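Local coordinates for protein exotoxin 5 (Staphylococcus aureus subsp. aureus COL, PDB 3R2I) that is a secreted superantigen-like protein of unestablished function, probably acting, like its staphylococcal relatives, on components of the host immune system, at residues Ser181-Leu193 against Ile209-Leu223. Numbering follows the deposited sequence.
Sequences SLKELDFKIRKLL and IVINMKDEKKHEIDL
Leu182 rests its CD1 methyl against the ends of two isoleucines, 3.6 Å from Ile211 CD1 and 3.9 Å from Ile221 CD1, where the helix of a beta-grasp domain lies on its mixed sheet. The contact illustrates how one helical face fits an antiparallel strand pair: helix 182-193 runs 48° from strand 218-222, and successive turns meet every second residue, Ile209 and Ile211 on one strand, His219 and Ile221 on the other, then Leu223. With CG anti to the backbone N (chi1 179°), Leu182 also lays CD1 against His219 CB. One turn on, Leu185 CD1 meets the same Ile211 methyl at roughly a right angle to the Leu182 contact, while Met236 of strand 235-237 touches both leucines. Ile189 sets CG2 on Ile209 CD1 at 3.8 Å, and Leu193 closes the row against Leu223.

At the edge of this apolar layer, a salt bridge within the helix packs on Ile221: Arg190 NE donates to Asp186 OD2 at 2.7 Å, the oxygen lying in the guanidinium plane but the donor coming to its syn side tilted 31° out of the carboxylate plane. Tyr67 OH bonds to the other carboxylate oxygen; Glu225 O and Tyr200 OH bind Arg190 NH1. Across the contact, a water donates to Asp222 O and accepts a weak bond from Arg190 NH2. Ile221 CG2 sits 3.3 Å from both Asp186 OD2 and Arg190 NH2.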
ATOM      1  N   SER A 181       2.609  -5.157  -3.348  1.00 22.95           N
ATOM      2  CA  SER A 181       2.347  -3.910  -4.056  1.00 21.50           C
ATOM      3  C   SER A 181       2.952  -2.766  -3.296  1.00 20.05           C
ATOM      4  O   SER A 181       3.041  -2.788  -2.057  1.00 17.72           O
ATOM      5  CB  SER A 181       0.848  -3.634  -4.214  1.00 21.57           C
ATOM      6  OG  SER A 181       0.211  -3.512  -2.966  1.00 21.48           O
ATOM      7  N   LEU A 182       3.370  -1.759  -4.047  1.00 19.13           N
ATOM      8  CA  LEU A 182       3.887  -0.554  -3.444  1.00 19.07           C
ATOM      9  C   LEU A 182       2.770   0.055  -2.542  1.00 18.79           C
ATOM     10  O   LEU A 182       3.045   0.611  -1.487  1.00 19.50           O
ATOM     11  CB  LEU A 182       4.304   0.412  -4.552  1.00 19.68           C
ATOM     12  CG  LEU A 182       4.860   1.761  -4.115  1.00 18.72           C
ATOM     13  CD1 LEU A 182       6.170   1.605  -3.295  1.00 13.87           C
ATOM     14  CD2 LEU A 182       5.105   2.572  -5.344  1.00 13.10           C
ATOM     15  N   LYS A 183       1.516  -0.092  -2.970  1.00 16.86           N
ATOM     16  CA  LYS A 183       0.364   0.390  -2.246  1.00 15.75           C
ATOM     17  C   LYS A 183       0.420  -0.147  -0.852  1.00 16.63           C
ATOM     18  O   LYS A 183       0.164   0.558   0.096  1.00 15.59           O
ATOM     19  CB  LYS A 183      -0.948  -0.155  -2.880  1.00 16.01           C
ATOM     20  CG  LYS A 183      -2.280   0.323  -2.236  1.00 12.21           C
ATOM     21  CD  LYS A 183      -3.435  -0.451  -2.796  1.00 13.31           C
ATOM     22  CE  LYS A 183      -4.783  -0.083  -2.238  1.00 17.61           C
ATOM     23  NZ  LYS A 183      -5.162   1.365  -2.474  1.00 21.01           N
ATOM     24  N   GLU A 184       0.717  -1.433  -0.726  1.00 19.61           N
ATOM     25  CA  GLU A 184       0.720  -2.058   0.607  1.00 19.76           C
ATOM     26  C   GLU A 184       1.824  -1.547   1.489  1.00 18.47           C
ATOM     27  O   GLU A 184       1.633  -1.297   2.673  1.00 17.68           O
ATOM     28  CB  GLU A 184       0.780  -3.581   0.473  1.00 20.80           C
ATOM     29  CG  GLU A 184       0.988  -4.332   1.804  1.00 21.05           C
ATOM     30  CD  GLU A 184       0.664  -5.816   1.703  1.00 26.32           C
ATOM     31  OE1 GLU A 184       0.100  -6.265   0.659  1.00 28.77           O
ATOM     32  OE2 GLU A 184       0.950  -6.523   2.701  1.00 28.48           O
ATOM     33  N   LEU A 185       3.014  -1.431   0.921  1.00 20.68           N
ATOM     34  CA  LEU A 185       4.161  -0.954   1.687  1.00 19.91           C
ATOM     35  C   LEU A 185       3.911   0.471   2.163  1.00 18.88           C
ATOM     36  O   LEU A 185       4.095   0.797   3.335  1.00 21.31           O
ATOM     37  CB  LEU A 185       5.412  -1.028   0.849  1.00 20.09           C
ATOM     38  CG  LEU A 185       5.732  -2.435   0.409  1.00 23.46           C
ATOM     39  CD1 LEU A 185       6.979  -2.430  -0.452  1.00 21.27           C
ATOM     40  CD2 LEU A 185       5.872  -3.400   1.610  1.00 21.75           C
ATOM     41  N   ASP A 186       3.477   1.313   1.247  1.00 18.51           N
ATOM     42  CA  ASP A 186       3.158   2.694   1.559  1.00 18.64           C
ATOM     43  C   ASP A 186       2.125   2.785   2.688  1.00 18.25           C
ATOM     44  O   ASP A 186       2.272   3.544   3.646  1.00 17.71           O
ATOM     45  CB  ASP A 186       2.594   3.347   0.305  1.00 19.60           C
ATOM     46  CG  ASP A 186       2.043   4.773   0.543  1.00 20.15           C
ATOM     47  OD1 ASP A 186       0.800   4.942   0.375  1.00 17.79           O
ATOM     48  OD2 ASP A 186       2.832   5.701   0.856  1.00 15.56           O
ATOM     49  N   PHE A 187       1.083   1.984   2.598  1.00 18.70           N
ATOM     50  CA  PHE A 187       0.034   2.076   3.580  1.00 18.79           C
ATOM     51  C   PHE A 187       0.475   1.613   4.955  1.00 18.84           C
ATOM     52  O   PHE A 187       0.289   2.313   5.941  1.00 17.07           O
ATOM     53  CB  PHE A 187      -1.170   1.244   3.135  1.00 20.95           C
ATOM     54  CG  PHE A 187      -2.406   1.538   3.926  1.00 16.17           C
ATOM     55  CD1 PHE A 187      -2.774   0.761   4.975  1.00 20.72           C
ATOM     56  CD2 PHE A 187      -3.126   2.655   3.668  1.00 17.70           C
ATOM     57  CE1 PHE A 187      -3.906   1.073   5.713  1.00 18.98           C
ATOM     58  CE2 PHE A 187      -4.232   2.955   4.393  1.00 20.14           C
ATOM     59  CZ  PHE A 187      -4.620   2.149   5.409  1.00 18.38           C
ATOM     60  N   LYS A 188       1.090   0.443   5.019  1.00 19.42           N
ATOM     61  CA  LYS A 188       1.481  -0.093   6.314  1.00 20.19           C
ATOM     62  C   LYS A 188       2.562   0.738   7.007  1.00 20.11           C
ATOM     63  O   LYS A 188       2.538   0.918   8.243  1.00 18.51           O
ATOM     64  CB  LYS A 188       1.880  -1.565   6.189  1.00 20.79           C
ATOM     65  CG  LYS A 188       0.705  -2.474   5.831  1.00 18.47           C
ATOM     66  CD  LYS A 188       1.143  -3.973   5.670  1.00 19.69           C
ATOM     67  CE  LYS A 188      -0.084  -4.895   5.427  1.00 21.83           C
ATOM     68  NZ  LYS A 188       0.201  -6.363   5.157  1.00 19.43           N
ATOM     69  N   ILE A 189       3.493   1.273   6.222  1.00 18.41           N
ATOM     70  CA  ILE A 189       4.553   2.079   6.818  1.00 16.97           C
ATOM     71  C   ILE A 189       3.980   3.396   7.342  1.00 18.89           C
ATOM     72  O   ILE A 189       4.297   3.815   8.473  1.00 18.04           O
ATOM     73  CB  ILE A 189       5.675   2.334   5.833  1.00 18.31           C
ATOM     74  CG1 ILE A 189       6.360   0.992   5.492  1.00 17.60           C
ATOM     75  CG2 ILE A 189       6.685   3.320   6.443  1.00 13.87           C
ATOM     76  CD1 ILE A 189       7.261   1.007   4.240  1.00 15.53           C
ATOM     77  N   ARG A 190       3.116   4.045   6.550  1.00 19.09           N
ATOM     78  CA  ARG A 190       2.519   5.288   7.017  1.00 19.73           C
ATOM     79  C   ARG A 190       1.659   5.091   8.267  1.00 19.53           C
ATOM     80  O   ARG A 190       1.689   5.911   9.194  1.00 21.50           O
ATOM     81  CB  ARG A 190       1.747   5.998   5.909  1.00 20.32           C
ATOM     82  CG  ARG A 190       2.613   6.432   4.724  1.00 19.47           C
ATOM     83  CD  ARG A 190       1.963   7.603   4.006  1.00 23.42           C
ATOM     84  NE  ARG A 190       2.222   7.695   2.574  1.00 22.72           N
ATOM     85  CZ  ARG A 190       2.010   8.791   1.844  1.00 24.28           C
ATOM     86  NH1 ARG A 190       1.637   9.954   2.396  1.00 24.62           N
ATOM     87  NH2 ARG A 190       2.225   8.741   0.554  1.00 22.92           N
ATOM     88  N   LYS A 191       0.927   3.993   8.319  1.00 19.00           N
ATOM     89  CA  LYS A 191       0.100   3.689   9.489  1.00 19.11           C
ATOM     90  C   LYS A 191       0.967   3.570  10.739  1.00 19.70           C
ATOM     91  O   LYS A 191       0.639   4.115  11.803  1.00 18.44           O
ATOM     92  CB  LYS A 191      -0.710   2.411   9.281  1.00 19.64           C
ATOM     93  CG  LYS A 191      -1.603   2.146  10.508  1.00 25.25           C
ATOM     94  CD  LYS A 191      -2.579   0.991  10.408  1.00 26.67           C
ATOM     95  CE  LYS A 191      -3.692   1.244   9.434  1.00 27.20           C
ATOM     96  NZ  LYS A 191      -4.792   0.265   9.761  1.00 33.49           N
ATOM     97  N   LEU A 192       2.094   2.873  10.608  1.00 20.25           N
ATOM     98  CA  LEU A 192       3.056   2.766  11.707  1.00 21.62           C
ATOM     99  C   LEU A 192       3.615   4.156  12.065  1.00 20.58           C
ATOM    100  O   LEU A 192       3.737   4.500  13.235  1.00 21.29           O
ATOM    101  CB  LEU A 192       4.175   1.782  11.342  1.00 23.36           C
ATOM    102  CG  LEU A 192       5.367   1.623  12.303  1.00 27.37           C
ATOM    103  CD1 LEU A 192       6.154   0.362  11.928  1.00 30.80           C
ATOM    104  CD2 LEU A 192       6.293   2.829  12.277  1.00 28.70           C
ATOM    105  N   LEU A 193       3.937   4.970  11.064  1.00 19.96           N
ATOM    106  CA  LEU A 193       4.466   6.320  11.348  1.00 18.77           C
ATOM    107  C   LEU A 193       3.430   7.152  12.058  1.00 19.79           C
ATOM    108  O   LEU A 193       3.778   7.963  12.904  1.00 21.53           O
ATOM    109  CB  LEU A 193       4.926   7.043  10.111  1.00 16.60           C
ATOM    110  CG  LEU A 193       6.070   6.403   9.336  1.00 17.11           C
ATOM    111  CD1 LEU A 193       6.230   7.138   8.010  1.00 12.00           C
ATOM    112  CD2 LEU A 193       7.397   6.371  10.142  1.00 10.90           C
ATOM    113  N   ILE A 209       9.715   8.019   2.407  1.00 24.10           N
ATOM    114  CA  ILE A 209       9.941   6.616   2.554  1.00 22.42           C
ATOM    115  C   ILE A 209      10.762   6.230   1.340  1.00 23.13           C
ATOM    116  O   ILE A 209      10.389   6.571   0.207  1.00 25.97           O
ATOM    117  CB  ILE A 209       8.627   5.809   2.466  1.00 22.59           C
ATOM    118  CG1 ILE A 209       7.649   6.205   3.579  1.00 21.57           C
ATOM    119  CG2 ILE A 209       8.944   4.293   2.492  1.00 19.76           C
ATOM    120  CD1 ILE A 209       6.257   5.619   3.448  1.00 17.89           C
ATOM    121  N   VAL A 210      11.875   5.541   1.551  1.00 23.72           N
ATOM    122  CA  VAL A 210      12.695   5.040   0.460  1.00 23.82           C
ATOM    123  C   VAL A 210      12.840   3.526   0.602  1.00 23.99           C
ATOM    124  O   VAL A 210      13.364   3.020   1.611  1.00 22.95           O
ATOM    125  CB  VAL A 210      14.127   5.656   0.401  1.00 26.00           C
ATOM    126  CG1 VAL A 210      14.929   4.957  -0.672  1.00 24.04           C
ATOM    127  CG2 VAL A 210      14.085   7.167   0.115  1.00 23.70           C
ATOM    128  N   ILE A 211      12.377   2.806  -0.421  1.00 23.67           N
ATOM    129  CA  ILE A 211      12.485   1.366  -0.475  1.00 22.06           C
ATOM    130  C   ILE A 211      13.604   1.072  -1.432  1.00 23.31           C
ATOM    131  O   ILE A 211      13.468   1.318  -2.624  1.00 23.41           O
ATOM    132  CB  ILE A 211      11.228   0.746  -1.022  1.00 22.77           C
ATOM    133  CG1 ILE A 211      10.056   1.092  -0.096  1.00 25.29           C
ATOM    134  CG2 ILE A 211      11.427  -0.744  -1.173  1.00 20.78           C
ATOM    135  CD1 ILE A 211       8.648   0.901  -0.710  1.00 26.40           C
ATOM    136  N   ASN A 212      14.716   0.567  -0.908  1.00 23.26           N
ATOM    137  CA  ASN A 212      15.851   0.237  -1.732  1.00 25.51           C
ATOM    138  C   ASN A 212      15.795  -1.213  -2.150  1.00 23.94           C
ATOM    139  O   ASN A 212      15.601  -2.074  -1.321  1.00 22.61           O
ATOM    140  CB  ASN A 212      17.131   0.518  -0.963  1.00 25.58           C
ATOM    141  CG  ASN A 212      17.281   1.970  -0.632  1.00 27.63           C
ATOM    142  OD1 ASN A 212      17.151   2.368   0.529  1.00 30.61           O
ATOM    143  ND2 ASN A 212      17.527   2.779  -1.641  1.00 21.38           N
ATOM    144  N   MET A 213      15.951  -1.452  -3.442  1.00 25.49           N
ATOM    145  CA  MET A 213      15.954  -2.797  -4.025  1.00 26.76           C
ATOM    146  C   MET A 213      17.399  -3.335  -4.125  1.00 29.37           C
ATOM    147  O   MET A 213      18.345  -2.563  -4.270  1.00 30.21           O
ATOM    148  CB  MET A 213      15.314  -2.764  -5.422  1.00 26.34           C
ATOM    149  CG  MET A 213      13.968  -2.084  -5.443  1.00 27.57           C
ATOM    150  SD  MET A 213      12.823  -2.788  -4.227  1.00 25.70           S
ATOM    151  CE  MET A 213      12.546  -4.413  -4.935  1.00 30.61           C
ATOM    152  N   LYS A 214      17.571  -4.653  -4.079  1.00 31.96           N
ATOM    153  CA  LYS A 214      18.913  -5.255  -4.150  1.00 36.47           C
ATOM    154  C   LYS A 214      19.658  -4.845  -5.434  1.00 38.69           C
ATOM    155  O   LYS A 214      20.882  -4.763  -5.441  1.00 39.68           O
ATOM    156  CB  LYS A 214      18.854  -6.762  -3.910  1.00 36.72           C
ATOM    157  CG  LYS A 214      18.420  -7.086  -2.472  1.00 37.59           C
ATOM    158  CD  LYS A 214      18.342  -8.605  -2.196  1.00 43.77           C
ATOM    159  CE  LYS A 214      17.882  -8.881  -0.768  1.00 44.67           C
ATOM    160  NZ  LYS A 214      17.595 -10.339  -0.547  1.00 47.74           N
ATOM    161  N   ASP A 215      18.869  -4.588  -6.475  1.00 40.68           N
ATOM    162  CA  ASP A 215      19.271  -4.008  -7.767  1.00 44.55           C
ATOM    163  C   ASP A 215      19.897  -2.657  -7.607  1.00 44.64           C
ATOM    164  O   ASP A 215      20.406  -2.079  -8.555  1.00 45.77           O
ATOM    165  CB  ASP A 215      17.995  -3.609  -8.546  1.00 44.88           C
ATOM    166  CG  ASP A 215      17.557  -4.629  -9.500  1.00 50.43           C
ATOM    167  OD1 ASP A 215      18.374  -5.534  -9.771  1.00 58.52           O
ATOM    168  OD2 ASP A 215      16.424  -4.482 -10.024  1.00 56.33           O
ATOM    169  N   GLU A 216      19.631  -2.061  -6.464  1.00 43.96           N
ATOM    170  CA  GLU A 216      20.107  -0.754  -6.166  1.00 46.05           C
ATOM    171  C   GLU A 216      19.041   0.257  -6.703  1.00 44.45           C
ATOM    172  O   GLU A 216      19.171   1.452  -6.507  1.00 45.13           O
ATOM    173  CB  GLU A 216      21.545  -0.596  -6.712  1.00 49.26           C
ATOM    174  CG  GLU A 216      22.488   0.153  -5.762  1.00 53.20           C
ATOM    175  CD  GLU A 216      23.950  -0.342  -5.834  1.00 59.79           C
ATOM    176  OE1 GLU A 216      24.384  -0.933  -6.867  1.00 58.62           O
ATOM    177  OE2 GLU A 216      24.658  -0.148  -4.809  1.00 63.91           O
ATOM    178  N   LYS A 217      17.992  -0.217  -7.378  1.00 43.97           N
ATOM    179  CA  LYS A 217      16.892   0.667  -7.783  1.00 43.32           C
ATOM    180  C   LYS A 217      16.146   1.028  -6.495  1.00 39.46           C
ATOM    181  O   LYS A 217      16.334   0.394  -5.466  1.00 36.78           O
ATOM    182  CB  LYS A 217      15.881  -0.016  -8.711  1.00 43.64           C
ATOM    183  CG  LYS A 217      16.366  -0.254 -10.122  1.00 52.09           C
ATOM    184  CD  LYS A 217      15.219  -0.807 -11.003  1.00 55.91           C
ATOM    185  CE  LYS A 217      15.586  -0.778 -12.471  1.00 58.70           C
ATOM    186  NZ  LYS A 217      16.861  -1.498 -12.676  1.00 62.31           N
ATOM    187  N   LYS A 218      15.285   2.032  -6.550  1.00 38.16           N
ATOM    188  CA  LYS A 218      14.522   2.384  -5.365  1.00 36.99           C
ATOM    189  C   LYS A 218      13.176   3.008  -5.663  1.00 34.82           C
ATOM    190  O   LYS A 218      12.949   3.491  -6.762  1.00 36.00           O
ATOM    191  CB  LYS A 218      15.334   3.313  -4.481  1.00 37.84           C
ATOM    192  CG  LYS A 218      15.769   4.570  -5.139  1.00 42.36           C
ATOM    193  CD  LYS A 218      16.671   5.314  -4.181  1.00 49.86           C
ATOM    194  CE  LYS A 218      17.089   6.683  -4.723  1.00 54.72           C
ATOM    195  NZ  LYS A 218      17.670   7.524  -3.608  1.00 57.13           N
ATOM    196  N   HIS A 219      12.289   2.968  -4.675  1.00 31.28           N
ATOM    197  CA  HIS A 219      10.983   3.568  -4.785  1.00 30.03           C
ATOM    198  C   HIS A 219      10.898   4.633  -3.706  1.00 29.68           C
ATOM    199  O   HIS A 219      11.037   4.326  -2.519  1.00 30.08           O
ATOM    200  CB  HIS A 219       9.882   2.529  -4.555  1.00 29.36           C
ATOM    201  CG  HIS A 219       9.976   1.337  -5.454  1.00 30.37           C
ATOM    202  ND1 HIS A 219       9.419   1.310  -6.715  1.00 35.95           N
ATOM    203  CD2 HIS A 219      10.565   0.127  -5.280  1.00 32.59           C
ATOM    204  CE1 HIS A 219       9.669   0.140  -7.284  1.00 36.21           C
ATOM    205  NE2 HIS A 219      10.363  -0.598  -6.435  1.00 35.16           N
ATOM    206  N   GLU A 220      10.707   5.879  -4.115  1.00 29.00           N
ATOM    207  CA  GLU A 220      10.562   7.002  -3.197  1.00 29.13           C
ATOM    208  C   GLU A 220       9.118   7.511  -3.102  1.00 25.53           C
ATOM    209  O   GLU A 220       8.485   7.825  -4.107  1.00 25.25           O
ATOM    210  CB  GLU A 220      11.419   8.196  -3.611  1.00 30.00           C
ATOM    211  CG  GLU A 220      12.913   7.949  -3.504  1.00 39.43           C
ATOM    212  CD  GLU A 220      13.727   9.234  -3.629  1.00 44.73           C
ATOM    213  OE1 GLU A 220      13.232  10.339  -3.222  1.00 45.30           O
ATOM    214  OE2 GLU A 220      14.868   9.101  -4.115  1.00 52.59           O
ATOM    215  N   ILE A 221       8.679   7.708  -1.871  1.00 22.75           N
ATOM    216  CA  ILE A 221       7.344   8.157  -1.570  1.00 21.16           C
ATOM    217  C   ILE A 221       7.435   9.408  -0.710  1.00 21.46           C
ATOM    218  O   ILE A 221       8.084   9.395   0.344  1.00 22.26           O
ATOM    219  CB  ILE A 221       6.609   7.093  -0.776  1.00 19.30           C
ATOM    220  CG1 ILE A 221       6.494   5.784  -1.589  1.00 19.16           C
ATOM    221  CG2 ILE A 221       5.189   7.605  -0.378  1.00 20.90           C
ATOM    222  CD1 ILE A 221       6.027   4.580  -0.776  1.00 15.05           C
ATOM    223  N   ASP A 222       6.795  10.480  -1.155  1.00 20.95           N
ATOM    224  CA  ASP A 222       6.794  11.748  -0.430  1.00 22.50           C
ATOM    225  C   ASP A 222       5.640  11.704   0.582  1.00 22.46           C
ATOM    226  O   ASP A 222       4.477  11.542   0.190  1.00 24.54           O
ATOM    227  CB  ASP A 222       6.665  12.855  -1.465  1.00 24.47           C
ATOM    228  CG  ASP A 222       6.522  14.235  -0.876  1.00 28.88           C
ATOM    229  OD1 ASP A 222       6.479  14.403   0.360  1.00 31.54           O
ATOM    230  OD2 ASP A 222       6.419  15.169  -1.696  1.00 30.41           O
ATOM    231  N   LEU A 223       5.963  11.804   1.875  1.00 21.46           N
ATOM    232  CA  LEU A 223       4.953  11.771   2.934  1.00 21.55           C
ATOM    233  C   LEU A 223       3.957  12.922   2.943  1.00 24.16           C
ATOM    234  O   LEU A 223       2.862  12.790   3.540  1.00 23.66           O
ATOM    235  CB  LEU A 223       5.609  11.666   4.320  1.00 21.63           C
ATOM    236  CG  LEU A 223       6.426  10.396   4.599  1.00 21.07           C
ATOM    237  CD1 LEU A 223       7.109  10.410   5.947  1.00 16.45           C
ATOM    238  CD2 LEU A 223       5.498   9.169   4.456  1.00 17.91           C
TER
HETATM  239  O   HOH W   1       3.430  10.134  -1.938  1.00 18.91           O